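Long-range contact in putative cytidylyltransferase (Burkholderia pseudomallei, PDB 5X9Q), which probably transfers the adenylyl group of ATP to D-glycero-beta-D-manno-heptose 1-phosphate, giving ADP-heptose and diphosphate in the heptose biosynthesis pathway: residues Pro35-Thr41 with Gly63-Gly69. Sequence-based numbering, arbitrary orientation.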
ATOM      1  N   PRO A  35     -11.586  -7.352  18.622  1.00 36.16           N
ATOM      2  CA  PRO A  35     -10.929  -8.619  18.963  1.00 29.33           C
ATOM      3  C   PRO A  35      -9.620  -8.379  19.718  1.00 31.16           C
ATOM      4  O   PRO A  35      -8.807  -7.553  19.296  1.00 26.57           O
ATOM      5  CB  PRO A  35     -10.641  -9.257  17.599  1.00 28.84           C
ATOM      6  CG  PRO A  35     -11.371  -8.434  16.601  1.00 29.61           C
ATOM      7  CD  PRO A  35     -11.519  -7.077  17.176  1.00 28.65           C
ATOM      8  N   ALA A  36      -9.406  -9.082  20.820  1.00 30.97           N
ATOM      9  CA  ALA A  36      -8.154  -8.936  21.536  1.00 30.84           C
ATOM     10  C   ALA A  36      -7.133  -9.863  20.882  1.00 28.24           C
ATOM     11  O   ALA A  36      -7.508 -10.877  20.315  1.00 32.06           O
ATOM     12  CB  ALA A  36      -8.348  -9.248  22.995  1.00 32.98           C
ATOM     13  N   PRO A  37      -5.845  -9.498  20.898  1.00 27.93           N
ATOM     14  CA  PRO A  37      -5.266  -8.252  21.412  1.00 27.14           C
ATOM     15  C   PRO A  37      -5.317  -7.137  20.376  1.00 28.58           C
ATOM     16  O   PRO A  37      -5.079  -7.368  19.186  1.00 25.51           O
ATOM     17  CB  PRO A  37      -3.815  -8.642  21.719  1.00 31.98           C
ATOM     18  CG  PRO A  37      -3.515  -9.753  20.780  1.00 26.00           C
ATOM     19  CD  PRO A  37      -4.806 -10.469  20.503  1.00 23.39           C
ATOM     20  N   VAL A  38      -5.632  -5.932  20.834  1.00 30.02           N
ATOM     21  CA  VAL A  38      -5.694  -4.772  19.973  1.00 24.55           C
ATOM     22  C   VAL A  38      -4.332  -4.110  19.845  1.00 25.26           C
ATOM     23  O   VAL A  38      -3.676  -3.799  20.848  1.00 25.34           O
ATOM     24  CB  VAL A  38      -6.714  -3.773  20.499  1.00 27.83           C
ATOM     25  CG1 VAL A  38      -6.717  -2.506  19.654  1.00 19.56           C
ATOM     26  CG2 VAL A  38      -8.098  -4.435  20.538  1.00 26.71           C
ATOM     27  N   VAL A  39      -3.898  -3.922  18.603  1.00 26.05           N
ATOM     28  CA  VAL A  39      -2.593  -3.338  18.333  1.00 23.98           C
ATOM     29  C   VAL A  39      -2.734  -1.889  17.844  1.00 24.76           C
ATOM     30  O   VAL A  39      -3.610  -1.552  17.018  1.00 21.18           O
ATOM     31  CB  VAL A  39      -1.828  -4.176  17.315  1.00 21.27           C
ATOM     32  CG1 VAL A  39      -0.382  -3.743  17.251  1.00 23.72           C
ATOM     33  CG2 VAL A  39      -1.879  -5.640  17.726  1.00 27.10           C
ATOM     34  N   PHE A  40      -1.878  -1.024  18.376  1.00 23.79           N
ATOM     35  CA  PHE A  40      -1.916   0.377  18.012  1.00 20.88           C
ATOM     36  C   PHE A  40      -0.569   0.834  17.535  1.00 21.39           C
ATOM     37  O   PHE A  40       0.456   0.396  18.068  1.00 19.47           O
ATOM     38  CB  PHE A  40      -2.347   1.249  19.188  1.00 20.68           C
ATOM     39  CG  PHE A  40      -2.430   2.709  18.845  1.00 19.54           C
ATOM     40  CD1 PHE A  40      -1.304   3.527  18.889  1.00 20.35           C
ATOM     41  CD2 PHE A  40      -3.636   3.260  18.464  1.00 20.32           C
ATOM     42  CE1 PHE A  40      -1.383   4.858  18.549  1.00 23.70           C
ATOM     43  CE2 PHE A  40      -3.724   4.607  18.125  1.00 21.22           C
ATOM     44  CZ  PHE A  40      -2.598   5.400  18.163  1.00 21.59           C
ATOM     45  N   THR A  41      -0.580   1.704  16.519  1.00 20.31           N
ATOM     46  CA  THR A  41       0.603   2.446  16.130  1.00 19.46           C
ATOM     47  C   THR A  41       0.226   3.835  15.584  1.00 24.98           C
ATOM     48  O   THR A  41      -0.911   4.079  15.211  1.00 23.58           O
ATOM     49  CB  THR A  41       1.411   1.680  15.080  1.00 28.48           C
ATOM     50  OG1 THR A  41       2.728   2.234  15.021  1.00 29.60           O
ATOM     51  CG2 THR A  41       0.765   1.793  13.696  1.00 31.00           C
ATOM     52  N   GLY A  63      -1.148  -9.242  16.684  1.00 21.16           N
ATOM     53  CA  GLY A  63      -2.432  -9.141  17.353  1.00 20.66           C
ATOM     54  C   GLY A  63      -3.559  -9.545  16.434  1.00 23.44           C
ATOM     55  O   GLY A  63      -3.302 -10.146  15.410  1.00 25.52           O
ATOM     56  N   ALA A  64      -4.799  -9.254  16.817  1.00 23.26           N
ATOM     57  CA  ALA A  64      -5.967  -9.595  16.008  1.00 24.38           C
ATOM     58  C   ALA A  64      -6.554  -8.364  15.303  1.00 28.61           C
ATOM     59  O   ALA A  64      -7.499  -8.452  14.524  1.00 29.45           O
ATOM     60  CB  ALA A  64      -7.017 -10.252  16.866  1.00 22.90           C
ATOM     61  N   CYS A  65      -6.007  -7.203  15.597  1.00 27.07           N
ATOM     62  CA  CYS A  65      -6.646  -5.978  15.180  1.00 26.90           C
ATOM     63  C   CYS A  65      -5.615  -4.851  15.177  1.00 29.28           C
ATOM     64  O   CYS A  65      -4.882  -4.684  16.158  1.00 28.13           O
ATOM     65  CB  CYS A  65      -7.802  -5.683  16.135  1.00 27.31           C
ATOM     66  SG  CYS A  65      -8.572  -4.151  15.834  1.00 42.24           S
ATOM     67  N   LEU A  66      -5.538  -4.084  14.095  1.00 22.92           N
ATOM     68  CA  LEU A  66      -4.519  -3.057  14.020  1.00 22.02           C
ATOM     69  C   LEU A  66      -5.104  -1.694  13.763  1.00 26.28           C
ATOM     70  O   LEU A  66      -5.716  -1.457  12.718  1.00 22.15           O
ATOM     71  CB  LEU A  66      -3.504  -3.376  12.935  1.00 22.08           C
ATOM     72  CG  LEU A  66      -2.455  -2.284  12.711  1.00 21.03           C
ATOM     73  CD1 LEU A  66      -1.618  -2.026  13.976  1.00 24.27           C
ATOM     74  CD2 LEU A  66      -1.555  -2.578  11.486  1.00 21.03           C
ATOM     75  N   ILE A  67      -4.847  -0.786  14.703  1.00 25.05           N
ATOM     76  CA  ILE A  67      -5.283   0.597  14.604  1.00 23.65           C
ATOM     77  C   ILE A  67      -4.079   1.499  14.350  1.00 21.76           C
ATOM     78  O   ILE A  67      -3.052   1.385  15.025  1.00 20.30           O
ATOM     79  CB  ILE A  67      -6.014   1.042  15.904  1.00 25.94           C
ATOM     80  CG1 ILE A  67      -7.122   0.053  16.264  1.00 22.16           C
ATOM     81  CG2 ILE A  67      -6.542   2.458  15.772  1.00 20.08           C
ATOM     82  CD1 ILE A  67      -7.888   0.414  17.513  1.00 23.03           C
ATOM     83  N   VAL A  68      -4.200   2.398  13.379  1.00 24.03           N
ATOM     84  CA  VAL A  68      -3.144   3.365  13.091  1.00 21.21           C
ATOM     85  C   VAL A  68      -3.623   4.801  13.380  1.00 24.48           C
ATOM     86  O   VAL A  68      -4.673   5.230  12.899  1.00 22.79           O
ATOM     87  CB  VAL A  68      -2.684   3.248  11.639  1.00 25.48           C
ATOM     88  CG1 VAL A  68      -1.452   4.098  11.410  1.00 26.32           C
ATOM     89  CG2 VAL A  68      -2.386   1.780  11.309  1.00 26.20           C
ATOM     90  N   GLY A  69      -2.881   5.520  14.217  1.00 22.97           N
ATOM     91  CA  GLY A  69      -3.169   6.916  14.501  1.00 21.67           C
ATOM     92  C   GLY A  69      -2.369   7.838  13.596  1.00 25.29           C
ATOM     93  O   GLY A  69      -1.152   7.670  13.413  1.00 24.65           O
TER
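The ring of Phe40 meets Ile67 and Gly69 obliquely: its CD2 lies 4.0 Å from Ile67 CG2, the two side chains crossing at about a right angle, and its CZ reaches 4.0 Å from Gly69 N. With CG anti to the backbone N (chi1 -179°), the ring swings forward along the strand to the backbone of Gly69, which has no side chain there. Leu117 and Ile118 of helix 115-121 also pack on this ring, while on the same side of the sheet as Phe40, Ile67 CD1 touches Val38 CG1 at 3.8 Å.

From the opposite face of the sheet project Val39, Leu66, Thr41 and Val68. Leu66 CD1 comes against Val39 CG1, whereas Thr41 and Val68 lie side by side and point the same way, with Thr41 CG2 beside both Val68 methyls. Thr41 OG1 turns instead to Tyr55 OH and Val127 O, so this buried hydroxyl is satisfied from outside the strand pair.

Between the faces runs the parallel backbone ladder. Val39 is gripped at both ends, its N donating to Cys65 O and its O accepting from Ile67 N at 2.7 Å, almost straight at 173°; Thr41 repeats the pattern with Ile67 O and Gly69 N. Before the ladder, after a cis peptide bond, Pro37 places its O 3.0 Å from Ala64 N, in a hydrogen bond joining the two approaching loops.

Strands 38-43 and 65-71, linked by helix 50-62, thus form a beta-alpha-beta crossover at the heart of the Rossmann-like parallel sheet of the cytidylyltransferase-like family.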